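Local coordinates for hypothetical protein APE0525 (Aeropyrum pernix, PDB 2CX0) that is of unknown function but carries a PUA domain, a fold that commonly binds RNA, and may act in translation initiation, at residues Leu45-Ala50 / Glu56-Thr61; Phe86-Leu91 / Glu135-Val140; Pro114-Val119 / Ser150-Leu155. All blocks are in the same frame, centred on the assembly; numbering follows the deposited sequence.

Contact 1: Leu45-Ala50 / Glu56-Thr61; sequences LRLVKA and EYEIIT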
loop_
_atom_site.group_PDB
_atom_site.type_symbol
_atom_site.label_atom_id
_atom_site.label_comp_id
_atom_site.label_asym_id
_atom_site.label_seq_id
_atom_site.Cartn_x
_atom_site.Cartn_y
_atom_site.Cartn_z
ATOM N N LEU A 45 2.438 16.747 7.663
ATOM C CA LEU A 45 2.577 16.135 6.338
ATOM C C LEU A 45 3.793 16.715 5.648
ATOM O O LEU A 45 3.903 17.934 5.485
ATOM C CB LEU A 45 1.327 16.439 5.501
ATOM C CG LEU A 45 0.115 15.506 5.386
ATOM C CD1 LEU A 45 -0.046 14.643 6.650
ATOM C CD2 LEU A 45 -1.156 16.362 5.062
ATOM N N ARG A 46 4.715 15.850 5.248
ATOM C CA ARG A 46 5.916 16.287 4.551
ATOM C C ARG A 46 6.141 15.419 3.305
ATOM O O ARG A 46 5.725 14.261 3.227
ATOM C CB ARG A 46 7.145 16.186 5.484
ATOM C CG ARG A 46 7.034 17.014 6.788
ATOM C CD ARG A 46 8.303 16.947 7.656
ATOM N NE ARG A 46 9.494 17.528 7.022
ATOM C CZ ARG A 46 9.759 18.832 6.910
ATOM N NH1 ARG A 46 8.914 19.757 7.383
ATOM N NH2 ARG A 46 10.894 19.208 6.345
ATOM N N LEU A 47 6.824 15.981 2.351
ATOM C CA LEU A 47 7.151 15.290 1.122
ATOM C C LEU A 47 8.640 15.008 1.170
ATOM O O LEU A 47 9.461 15.955 1.275
ATOM C CB LEU A 47 6.862 16.169 -0.088
ATOM C CG LEU A 47 7.223 15.565 -1.443
ATOM C CD1 LEU A 47 6.206 14.397 -1.777
ATOM C CD2 LEU A 47 7.116 16.662 -2.479
ATOM N N VAL A 48 8.977 13.722 1.134
ATOM C CA VAL A 48 10.379 13.290 1.138
ATOM C C VAL A 48 10.742 12.736 -0.253
ATOM O O VAL A 48 10.061 11.846 -0.778
ATOM C CB VAL A 48 10.584 12.174 2.140
ATOM C CG1 VAL A 48 12.000 11.676 2.102
ATOM C CG2 VAL A 48 10.171 12.681 3.528
ATOM N N LYS A 49 11.767 13.292 -0.860
ATOM C CA LYS A 49 12.251 12.816 -2.167
ATOM C C LYS A 49 13.593 12.114 -1.904
ATOM O O LYS A 49 14.480 12.695 -1.263
ATOM C CB LYS A 49 12.493 13.981 -3.099
ATOM C CG LYS A 49 11.250 14.491 -3.782
ATOM C CD LYS A 49 11.606 15.459 -4.912
ATOM C CE LYS A 49 11.558 16.916 -4.456
ATOM N NZ LYS A 49 12.151 17.859 -5.509
ATOM N N ALA A 50 13.753 10.881 -2.387
ATOM C CA ALA A 50 15.001 10.167 -2.117
ATOM C C ALA A 50 15.601 9.754 -3.445
ATOM O O ALA A 50 14.885 9.180 -4.302
ATOM C CB ALA A 50 14.704 8.899 -1.301
ATOM N N GLU A 56 14.639 7.830 -8.560
ATOM C CA GLU A 56 14.024 8.660 -7.539
ATOM C C GLU A 56 12.714 8.144 -6.967
ATOM O O GLU A 56 11.925 7.544 -7.690
ATOM C CB GLU A 56 13.826 10.073 -8.134
ATOM C CG GLU A 56 15.172 10.770 -8.418
ATOM C CD GLU A 56 15.144 12.277 -8.150
ATOM O OE1 GLU A 56 14.471 12.719 -7.172
ATOM O OE2 GLU A 56 15.822 13.010 -8.913
ATOM N N TYR A 57 12.523 8.331 -5.669
ATOM C CA TYR A 57 11.283 7.921 -4.979
ATOM C C TYR A 57 10.734 9.158 -4.280
ATOM O O TYR A 57 11.500 9.982 -3.766
ATOM C CB TYR A 57 11.574 6.867 -3.875
ATOM C CG TYR A 57 12.239 5.595 -4.369
ATOM C CD1 TYR A 57 13.606 5.590 -4.769
ATOM C CD2 TYR A 57 11.518 4.426 -4.456
ATOM C CE1 TYR A 57 14.206 4.434 -5.250
ATOM C CE2 TYR A 57 12.097 3.247 -4.927
ATOM C CZ TYR A 57 13.437 3.264 -5.323
ATOM O OH TYR A 57 13.975 2.088 -5.780
ATOM N N GLU A 58 9.424 9.294 -4.228
ATOM C CA GLU A 58 8.820 10.438 -3.510
ATOM C C GLU A 58 7.800 9.810 -2.608
ATOM O O GLU A 58 6.966 9.006 -3.061
ATOM C CB GLU A 58 8.122 11.382 -4.460
ATOM C CG GLU A 58 9.078 12.296 -5.138
ATOM C CD GLU A 58 8.372 13.378 -5.931
ATOM O OE1 GLU A 58 7.298 13.855 -5.485
ATOM O OE2 GLU A 58 8.913 13.749 -6.995
ATOM N N ILE A 59 7.860 10.178 -1.340
ATOM C CA ILE A 59 6.961 9.620 -0.341
ATOM C C ILE A 59 6.381 10.700 0.590
ATOM O O ILE A 59 7.110 11.592 1.059
ATOM C CB ILE A 59 7.715 8.626 0.580
ATOM C CG1 ILE A 59 8.240 7.408 -0.232
ATOM C CG2 ILE A 59 6.760 8.121 1.668
ATOM C CD1 ILE A 59 9.164 6.523 0.687
ATOM N N ILE A 60 5.093 10.611 0.887
ATOM C CA ILE A 60 4.528 11.576 1.791
ATOM C C ILE A 60 4.589 10.987 3.183
ATOM O O ILE A 60 4.153 9.846 3.386
ATOM C CB ILE A 60 3.092 11.881 1.405
ATOM C CG1 ILE A 60 3.110 12.725 0.098
ATOM C CG2 ILE A 60 2.362 12.622 2.574
ATOM C CD1 ILE A 60 1.699 12.901 -0.514
ATOM N N THR A 61 5.157 11.718 4.133
ATOM C CA THR A 61 5.187 11.232 5.520
ATOM C C THR A 61 4.073 11.896 6.313
ATOM O O THR A 61 3.735 13.045 6.095
ATOM C CB THR A 61 6.536 11.507 6.245
ATOM O OG1 THR A 61 6.829 12.927 6.266
ATOM C CG2 THR A 61 7.660 10.757 5.483
#
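Arg46, Val48 and Ala50 form the hydrogen-bonded pairs of an antiparallel ladder with Thr61, Ile59 and Tyr57, the two strand axes lying 4.6 Å apart at 159°. Val48 N gives the straightest of the six backbone bonds, 2.8 Å to Ile59 O with 172° at the hydrogen. On the face of Leu47 and Lys49, the Lys49 and Glu58 chains run side by side in the same direction, with Lys49 CG 3.4 Å from Glu58 CG. Beyond a bend at chi3 (-95°), Lys49 NZ lies 5.4 Å from Glu58 OE2 and makes a long, weak ion pair with Glu14 on strand 9-17. Leu47, whose CG is anti to the backbone N, lays CD1 4.0 Å from Ile60 CG1. The other face carries Arg46, Val48, Ala50, Tyr57, Ile59 and Thr61: Val48 CG2 meets Thr61 CG2 at 3.7 Å, the two side chains crossing at about a right angle, while the Tyr57 ring turns an edge to Ala50 O. Ala50, Tyr57 and Ile59 pack on helix 174-183. The hairpin is therefore held by its backbone bonds and by aliphatic contacts; Lys49 and Glu58 meet through their methylenes, and their charges probably attract each other only weakly.

Contact 2: Phe86-Leu91 / Glu135-Val140; sequences FGVDWL and ETRTPV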
loop_
_atom_site.group_PDB
_atom_site.type_symbol
_atom_site.label_atom_id
_atom_site.label_comp_id
_atom_site.label_asym_id
_atom_site.label_seq_id
_atom_site.Cartn_x
_atom_site.Cartn_y
_atom_site.Cartn_z
ATOM N N PHE A 86 -1.633 2.989 10.836
ATOM C CA PHE A 86 -3.037 3.416 10.819
ATOM C C PHE A 86 -4.071 2.308 10.658
ATOM O O PHE A 86 -5.254 2.590 10.691
ATOM C CB PHE A 86 -3.212 4.450 9.689
ATOM C CG PHE A 86 -2.482 5.733 9.930
ATOM C CD1 PHE A 86 -2.974 6.658 10.861
ATOM C CD2 PHE A 86 -1.265 6.016 9.288
ATOM C CE1 PHE A 86 -2.261 7.836 11.143
ATOM C CE2 PHE A 86 -0.558 7.183 9.569
ATOM C CZ PHE A 86 -1.067 8.090 10.507
ATOM N N GLY A 87 -3.637 1.060 10.441
ATOM C CA GLY A 87 -4.597 -0.025 10.334
ATOM C C GLY A 87 -5.078 -0.169 8.912
ATOM O O GLY A 87 -4.569 0.543 8.007
ATOM N N VAL A 88 -6.079 -1.033 8.712
ATOM C CA VAL A 88 -6.592 -1.279 7.366
ATOM C C VAL A 88 -8.055 -1.000 7.246
ATOM O O VAL A 88 -8.656 -1.131 6.154
ATOM C CB VAL A 88 -6.366 -2.760 6.965
ATOM C CG1 VAL A 88 -4.867 -2.977 6.806
ATOM C CG2 VAL A 88 -6.961 -3.729 8.068
ATOM N N ASP A 89 -8.663 -0.616 8.369
ATOM C CA ASP A 89 -10.108 -0.400 8.335
ATOM C C ASP A 89 -10.535 0.793 7.458
ATOM O O ASP A 89 -11.664 0.857 7.032
ATOM C CB ASP A 89 -10.681 -0.272 9.761
ATOM C CG ASP A 89 -12.192 -0.348 9.768
ATOM O OD1 ASP A 89 -12.704 -1.451 9.502
ATOM O OD2 ASP A 89 -12.865 0.704 9.998
ATOM N N TRP A 90 -9.622 1.705 7.183
ATOM C CA TRP A 90 -9.917 2.845 6.326
ATOM C C TRP A 90 -9.910 2.501 4.809
ATOM O O TRP A 90 -10.313 3.321 3.962
ATOM C CB TRP A 90 -8.914 3.956 6.621
ATOM C CG TRP A 90 -7.492 3.621 6.296
ATOM C CD1 TRP A 90 -6.639 2.808 7.010
ATOM C CD2 TRP A 90 -6.751 4.074 5.155
ATOM N NE1 TRP A 90 -5.419 2.725 6.378
ATOM C CE2 TRP A 90 -5.456 3.496 5.238
ATOM C CE3 TRP A 90 -7.053 4.915 4.070
ATOM C CZ2 TRP A 90 -4.455 3.741 4.268
ATOM C CZ3 TRP A 90 -6.060 5.156 3.096
ATOM C CH2 TRP A 90 -4.777 4.568 3.207
ATOM N N LEU A 91 -9.444 1.300 4.461
ATOM C CA LEU A 91 -9.454 0.856 3.047
ATOM C C LEU A 91 -10.841 0.355 2.718
ATOM O O LEU A 91 -11.573 -0.080 3.619
ATOM C CB LEU A 91 -8.479 -0.312 2.849
ATOM C CG LEU A 91 -7.033 0.038 3.267
ATOM C CD1 LEU A 91 -6.195 -1.324 3.131
ATOM C CD2 LEU A 91 -6.423 1.154 2.432
ATOM N N GLU A 135 -3.741 -15.695 9.097
ATOM C CA GLU A 135 -3.413 -16.153 10.471
ATOM C C GLU A 135 -2.990 -15.019 11.434
ATOM O O GLU A 135 -3.459 -14.954 12.573
ATOM C CB GLU A 135 -2.290 -17.240 10.394
ATOM C CG GLU A 135 -1.904 -17.954 11.708
ATOM C CD GLU A 135 -3.114 -18.630 12.364
ATOM O OE1 GLU A 135 -4.051 -19.064 11.641
ATOM O OE2 GLU A 135 -3.145 -18.731 13.610
ATOM N N THR A 136 -2.134 -14.121 10.964
ATOM C CA THR A 136 -1.620 -13.052 11.807
ATOM C C THR A 136 -2.180 -11.694 11.389
ATOM O O THR A 136 -1.840 -10.713 12.026
ATOM C CB THR A 136 -0.100 -12.917 11.642
ATOM O OG1 THR A 136 0.175 -12.728 10.242
ATOM C CG2 THR A 136 0.643 -14.183 12.124
ATOM N N ARG A 137 -2.981 -11.652 10.316
ATOM C CA ARG A 137 -3.490 -10.401 9.736
ATOM C C ARG A 137 -2.360 -9.412 9.333
ATOM O O ARG A 137 -2.520 -8.183 9.400
ATOM C CB ARG A 137 -4.467 -9.687 10.690
ATOM C CG ARG A 137 -5.815 -10.392 10.772
ATOM C CD ARG A 137 -6.877 -9.563 11.519
ATOM N NE ARG A 137 -7.443 -8.455 10.749
ATOM C CZ ARG A 137 -8.418 -8.594 9.846
ATOM N NH1 ARG A 137 -8.918 -9.803 9.610
ATOM N NH2 ARG A 137 -8.876 -7.541 9.194
ATOM N N THR A 138 -1.211 -9.945 8.950
ATOM C CA THR A 138 -0.082 -9.104 8.525
ATOM C C THR A 138 -0.293 -8.645 7.069
ATOM O O THR A 138 -0.466 -9.468 6.176
ATOM C CB THR A 138 1.252 -9.900 8.524
ATOM O OG1 THR A 138 1.538 -10.357 9.839
ATOM C CG2 THR A 138 2.419 -9.040 7.981
ATOM N N PRO A 139 -0.258 -7.338 6.826
ATOM C CA PRO A 139 -0.423 -6.868 5.452
ATOM C C PRO A 139 0.845 -7.264 4.688
ATOM O O PRO A 139 1.984 -7.080 5.170
ATOM C CB PRO A 139 -0.547 -5.341 5.603
ATOM C CG PRO A 139 -0.961 -5.170 7.052
ATOM C CD PRO A 139 -0.162 -6.201 7.764
ATOM N N VAL A 140 0.657 -7.865 3.511
ATOM C CA VAL A 140 1.833 -8.233 2.725
ATOM C C VAL A 140 1.915 -7.532 1.358
ATOM O O VAL A 140 2.982 -7.495 0.723
ATOM C CB VAL A 140 1.925 -9.801 2.516
ATOM C CG1 VAL A 140 2.055 -10.498 3.873
ATOM C CG2 VAL A 140 0.688 -10.299 1.857
#
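Val88 is the residue of Phe86-Leu91 that reaches Glu135-Val140, and its two methyls go to different partners. The segment starts at Phe86, the last residue of helix 80-86, and Gly87 leaves the helical conformation with a positive phi of 88°. Val88 next points its side chain at the other segment: CG1 lies 4.5 Å from Pro139 CG, while CG2 lies 4.4 Å from Arg137 NH2, approaching the guanidinium obliquely. The charge of Arg137 is met elsewhere, in a salt bridge between its NH2 and Glu120. Leu83 of helix 80-86 touches both Val88 and Pro139 and extends the apolar patch. From Val88 to Leu91 the chain makes a type I beta turn, in which Asp89 forms a salt bridge with Arg36. Trp90, third in the turn, makes a weak hydrogen bond of 2.9 Å from NE1 to Gly87 O, which lies in plane at the indole edge. Leu91 CD2 sits 3.6 Å above one face of that ring, displaced toward its edge. This light surface packing joins the loop between helix 80-86 and strand 93-97 to the region around Arg137 and Pro139, beside the mixed sheet of the PUA fold that contains strands 93-97 and 138-145.

Contact 3: Pro114-Val119 / Ser150-Leu155; sequences PGVVGV and SALEKL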
loop_
_atom_site.group_PDB
_atom_site.type_symbol
_atom_site.label_atom_id
_atom_site.label_comp_id
_atom_site.label_asym_id
_atom_site.label_seq_id
_atom_site.Cartn_x
_atom_site.Cartn_y
_atom_site.Cartn_z
ATOM N N PRO A 114 -6.969 -18.613 -6.157
ATOM C CA PRO A 114 -6.825 -19.809 -5.323
ATOM C C PRO A 114 -6.123 -19.573 -3.992
ATOM O O PRO A 114 -6.266 -20.396 -3.106
ATOM C CB PRO A 114 -6.035 -20.773 -6.209
ATOM C CG PRO A 114 -6.462 -20.377 -7.603
ATOM C CD PRO A 114 -6.401 -18.820 -7.504
ATOM N N GLY A 115 -5.342 -18.502 -3.856
ATOM C CA GLY A 115 -4.677 -18.213 -2.568
ATOM C C GLY A 115 -5.569 -17.385 -1.643
ATOM O O GLY A 115 -5.200 -17.088 -0.500
ATOM N N VAL A 116 -6.771 -17.016 -2.098
ATOM C CA VAL A 116 -7.643 -16.212 -1.254
ATOM C C VAL A 116 -8.502 -17.085 -0.359
ATOM O O VAL A 116 -9.097 -18.046 -0.832
ATOM C CB VAL A 116 -8.564 -15.301 -2.139
ATOM C CG1 VAL A 116 -9.616 -14.583 -1.233
ATOM C CG2 VAL A 116 -7.689 -14.282 -2.925
ATOM N N VAL A 117 -8.617 -16.687 0.907
ATOM C CA VAL A 117 -9.406 -17.419 1.893
ATOM C C VAL A 117 -10.440 -16.576 2.594
ATOM O O VAL A 117 -11.186 -17.062 3.474
ATOM C CB VAL A 117 -8.509 -18.058 2.996
ATOM C CG1 VAL A 117 -7.498 -19.112 2.336
ATOM C CG2 VAL A 117 -7.675 -16.944 3.722
ATOM N N GLY A 118 -10.511 -15.307 2.245
ATOM C CA GLY A 118 -11.480 -14.444 2.926
ATOM C C GLY A 118 -11.521 -13.082 2.289
ATOM O O GLY A 118 -10.524 -12.650 1.657
ATOM N N VAL A 119 -12.680 -12.444 2.374
ATOM C CA VAL A 119 -12.852 -11.092 1.826
ATOM C C VAL A 119 -13.532 -10.201 2.861
ATOM O O VAL A 119 -14.510 -10.628 3.504
ATOM C CB VAL A 119 -13.729 -11.073 0.593
ATOM C CG1 VAL A 119 -13.992 -9.612 0.182
ATOM C CG2 VAL A 119 -13.077 -11.882 -0.542
ATOM N N SER A 150 -18.005 -8.872 -4.271
ATOM C CA SER A 150 -19.049 -9.912 -4.238
ATOM C C SER A 150 -18.715 -11.053 -5.215
ATOM O O SER A 150 -19.088 -12.214 -4.996
ATOM C CB SER A 150 -20.397 -9.304 -4.573
ATOM O OG SER A 150 -20.334 -8.817 -5.876
ATOM N N ALA A 151 -18.013 -10.750 -6.307
ATOM C CA ALA A 151 -17.654 -11.818 -7.205
ATOM C C ALA A 151 -16.522 -12.647 -6.562
ATOM O O ALA A 151 -16.492 -13.874 -6.715
ATOM C CB ALA A 151 -17.194 -11.257 -8.540
ATOM N N LEU A 152 -15.594 -11.982 -5.871
ATOM C CA LEU A 152 -14.476 -12.691 -5.280
ATOM C C LEU A 152 -14.990 -13.667 -4.204
ATOM O O LEU A 152 -14.446 -14.769 -4.032
ATOM C CB LEU A 152 -13.455 -11.694 -4.708
ATOM C CG LEU A 152 -12.147 -12.294 -4.162
ATOM C CD1 LEU A 152 -11.395 -13.106 -5.272
ATOM C CD2 LEU A 152 -11.248 -11.076 -3.647
ATOM N N GLU A 153 -16.018 -13.252 -3.484
ATOM C CA GLU A 153 -16.594 -14.087 -2.427
ATOM C C GLU A 153 -16.970 -15.477 -3.018
ATOM O O GLU A 153 -16.796 -16.538 -2.383
ATOM C CB GLU A 153 -17.874 -13.406 -1.890
ATOM C CG GLU A 153 -17.630 -12.380 -0.780
ATOM C CD GLU A 153 -17.076 -13.031 0.489
ATOM O OE1 GLU A 153 -17.188 -14.247 0.646
ATOM O OE2 GLU A 153 -16.553 -12.333 1.355
ATOM N N LYS A 154 -17.486 -15.465 -4.240
ATOM C CA LYS A 154 -17.878 -16.720 -4.842
ATOM C C LYS A 154 -16.654 -17.435 -5.416
ATOM O O LYS A 154 -16.407 -18.611 -5.159
ATOM C CB LYS A 154 -18.895 -16.455 -5.941
ATOM C CG LYS A 154 -20.109 -15.739 -5.404
ATOM C CD LYS A 154 -21.327 -16.020 -6.252
ATOM C CE LYS A 154 -22.537 -15.175 -5.798
ATOM N NZ LYS A 154 -23.010 -15.439 -4.397
ATOM N N LEU A 155 -15.838 -16.704 -6.142
ATOM C CA LEU A 155 -14.672 -17.305 -6.789
ATOM C C LEU A 155 -13.662 -17.954 -5.846
ATOM O O LEU A 155 -13.131 -19.006 -6.168
ATOM C CB LEU A 155 -13.941 -16.236 -7.627
ATOM C CG LEU A 155 -14.752 -15.695 -8.838
ATOM C CD1 LEU A 155 -14.044 -14.421 -9.443
ATOM C CD2 LEU A 155 -14.881 -16.855 -9.884
HETATM O O HOH W 1 -15.255 -14.193 2.921
#
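The edge strand 116-121 of the PUA-domain sheet meets helix 149-158 here, with Val119 packed against Leu152 and Glu153. The axes of Val116-Val119 and Ser150-Leu155 approach to 8.4 Å, and their directions differ by 142°. Val119 carries most of the contact, its two sides meeting different chemistry. One methyl, CG2, lies 3.7 Å from Leu152 CD2, the two side chains meeting at a slant. The torsion of Leu152 sets CG anti to the backbone N (chi1 -174°), which sends the branched end from the helix toward the strand. Val116 adds a looser contact, its CG1 4.5 Å from Leu152 CG. Val95 and Ala164, from two other strands of the sheet, also touch both Val116 and Leu152, so the leucine is buried against the sheet.

Glu153 comes from the next position on the helix. Its chain bends at chi2 (-65°) and brings the carboxylate back over the valine, with OE2 3.2 Å from Val119 CB. The same oxygen is 3.4 Å from Val119 O, and as both are acceptors the approach is not a bond. A water mediates the polar link: it accepts from Val119 N at 3.2 Å and lies 2.8 Å from Glu153 OE2, to which it can donate. The other carboxylate oxygen, OE1, forms a salt bridge with Arg157 one turn further along the helix, which probably helps hold the bend.

Just before Val119 the strand is irregular, since Val117 and Gly118 both face Leu96 in a classic beta bulge. A bulged edge strand with a short helix packed against it through aliphatic side chains, and a water between backbone and carboxylate, is thus part of the PUA-domain architecture in this protein.

Overall arrangement
Contacts 1, 2 and 3 follow the two-part build of the chain. Contact 1 comes first and lies in the antiparallel sheet of the DUF1947 region, within the hairpin 45-51/56-62. Contacts 2 and 3 both reach the mixed sheet of the PUA domain; their segments alternate along the chain, and strand 138-145 leads directly into helix 149-158. The centres of contacts 2 and 3 are about 17 Å apart, whereas that of contact 1 is about 23 Å from contact 2 and 35 Å from contact 3, across the chain's centre from both. One segment of contact 2 lies between helix 80-86 and strand 93-97, the other at strand 138-145, while helix 174-183 returns to cover the hairpin.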